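Local atomic coordinates of periplasmic beta-glucosidase (Pseudomonas aeruginosa, PDB entry 6R5T), a protein that probably hydrolyses terminal, non-reducing beta-D-glucosyl residues of beta-glucosides in the periplasm, releasing beta-D-glucose. Residues Q412-A417 against A548-L553. The protein carries 1 engineered substitution. Numbering follows the deposited sequence.
Sequences QGLANA and AIADVL
Two helices that pack against each other in the C-terminal domain of this family 3 glycoside hydrolase, an alpha/beta domain built on a six-stranded sheet, illustrate close helix packing through small residues. The short axes of 412-417 and 548-553 approach to 8.2 Å and cross at -57°, and the nearest CA pair across the segments, Leu414 and Ala550, is 5.4 Å apart. Ala550 is the centre of the contact. Its CB points at the first helix and, with no side chain on Gly413, lies directly on the backbone there, 3.4 Å from Gly413 O and 3.6 Å from Gly413 C. Ala417, one turn further along, borders the same spot, its CB 4.2 Å from Ala550 CB. On the other flank, Leu414 sets CG anti to its own carbonyl carbon (chi1 -67°); chi2 of 173° sends CD1 out anti to CA and turns the other branch, CD2, toward the second helix. This one methyl has two neighbours: Ala550 CB at 4.1 Å and CD1 of Leu553, the two leucine side chains crossing obliquely. Beyond this layer Leu553 rests on Val514 and Val516 of strand 513-518 and on Leu536 of strand 534-537, so it links the helix pair to the sheet. Asn416 ND2 is hydrogen-bonded to Asn547 OD1, one residue before 548-553, so a polar tie joins the two helices beside the contact. Asp551, separately, forms salt bridges with Arg356 and Arg360 of helix 352-362. Between the segments the contact is van der Waals: methyl against methyl, and a methyl on a backbone carbonyl. Because Gly413 O accepts the helical bond from Ala417 N, the Ala550 methyl can lie against this buried oxygen without leaving it unpaired.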
loop_
_atom_site.group_PDB
_atom_site.type_symbol
_atom_site.label_atom_id
_atom_site.label_comp_id
_atom_site.label_asym_id
_atom_site.label_seq_id
_atom_site.Cartn_x
_atom_site.Cartn_y
_atom_site.Cartn_z
ATOM N N GLN A 412 -8.180 38.098 8.691
ATOM C CA GLN A 412 -9.241 39.063 8.401
ATOM C C GLN A 412 -10.528 38.646 9.072
ATOM O O GLN A 412 -11.278 39.513 9.525
ATOM C CB GLN A 412 -9.402 39.235 6.881
ATOM C CG GLN A 412 -10.362 40.337 6.516
ATOM C CD GLN A 412 -9.789 41.678 6.912
ATOM O OE1 GLN A 412 -8.663 41.996 6.559
ATOM N NE2 GLN A 412 -10.499 42.389 7.778
ATOM N N GLY A 413 -10.812 37.340 9.153
ATOM C CA GLY A 413 -12.015 36.862 9.847
ATOM C C GLY A 413 -11.963 37.242 11.324
ATOM O O GLY A 413 -13.002 37.680 11.879
ATOM N N LEU A 414 -10.798 37.110 11.936
ATOM C CA LEU A 414 -10.661 37.470 13.359
ATOM C C LEU A 414 -10.822 38.995 13.485
ATOM O O LEU A 414 -11.570 39.418 14.346
ATOM C CB LEU A 414 -9.312 37.004 13.859
ATOM C CG LEU A 414 -9.168 35.493 13.909
ATOM C CD1 LEU A 414 -7.757 35.167 14.261
ATOM C CD2 LEU A 414 -10.137 34.856 14.878
ATOM N N ALA A 415 -10.233 39.767 12.563
ATOM C CA ALA A 415 -10.321 41.258 12.610
ATOM C C ALA A 415 -11.784 41.665 12.494
ATOM O O ALA A 415 -12.250 42.576 13.227
ATOM C CB ALA A 415 -9.468 41.866 11.514
ATOM N N ASN A 416 -12.525 41.038 11.583
ATOM C CA ASN A 416 -13.961 41.305 11.350
ATOM C C ASN A 416 -14.767 41.036 12.625
ATOM O O ASN A 416 -15.701 41.782 12.945
ATOM C CB ASN A 416 -14.507 40.449 10.206
ATOM C CG ASN A 416 -13.971 40.806 8.836
ATOM O OD1 ASN A 416 -13.397 41.886 8.610
ATOM N ND2 ASN A 416 -14.203 39.910 7.886
ATOM N N ALA A 417 -14.424 39.965 13.326
ATOM C CA ALA A 417 -15.211 39.493 14.490
ATOM C C ALA A 417 -15.006 40.455 15.671
ATOM O O ALA A 417 -16.004 40.713 16.355
ATOM C CB ALA A 417 -14.766 38.113 14.865
ATOM N N ALA A 548 -15.991 32.015 8.611
ATOM C CA ALA A 548 -16.578 30.804 9.205
ATOM C C ALA A 548 -15.683 30.322 10.365
ATOM O O ALA A 548 -16.187 29.864 11.405
ATOM C CB ALA A 548 -16.795 29.762 8.148
ATOM N N ILE A 549 -14.365 30.401 10.181
ATOM C CA ILE A 549 -13.402 29.984 11.227
ATOM C C ILE A 549 -13.546 30.896 12.453
ATOM O O ILE A 549 -13.679 30.394 13.571
ATOM C CB ILE A 549 -11.982 29.922 10.655
ATOM C CG1 ILE A 549 -11.868 28.818 9.601
ATOM C CG2 ILE A 549 -10.979 29.750 11.769
ATOM C CD1 ILE A 549 -10.644 28.899 8.798
ATOM N N ALA A 550 -13.591 32.218 12.265
ATOM C CA ALA A 550 -13.833 33.122 13.393
ATOM C C ALA A 550 -15.183 32.835 14.051
ATOM O O ALA A 550 -15.237 32.895 15.275
ATOM C CB ALA A 550 -13.705 34.552 12.948
ATOM N N ASP A 551 -16.235 32.517 13.304
ATOM C CA ASP A 551 -17.547 32.175 13.863
ATOM C C ASP A 551 -17.390 31.020 14.848
ATOM O O ASP A 551 -18.007 31.066 15.911
ATOM C CB ASP A 551 -18.528 31.816 12.756
ATOM C CG ASP A 551 -18.994 32.995 11.910
ATOM O OD1 ASP A 551 -18.816 34.180 12.368
ATOM O OD2 ASP A 551 -19.468 32.718 10.788
ATOM N N VAL A 552 -16.587 30.004 14.522
ATOM C CA VAL A 552 -16.404 28.858 15.426
ATOM C C VAL A 552 -15.520 29.268 16.578
ATOM O O VAL A 552 -15.881 28.943 17.715
ATOM C CB VAL A 552 -15.836 27.651 14.668
ATOM C CG1 VAL A 552 -15.169 26.668 15.621
ATOM C CG2 VAL A 552 -16.977 27.062 13.877
ATOM N N LEU A 553 -14.415 29.946 16.332
ATOM C CA LEU A 553 -13.454 30.273 17.402
ATOM C C LEU A 553 -14.093 31.152 18.483
ATOM O O LEU A 553 -13.770 30.951 19.665
ATOM C CB LEU A 553 -12.217 30.963 16.820
ATOM C CG LEU A 553 -11.311 30.043 15.996
ATOM C CD1 LEU A 553 -10.258 30.874 15.307
ATOM C CD2 LEU A 553 -10.694 28.921 16.841
#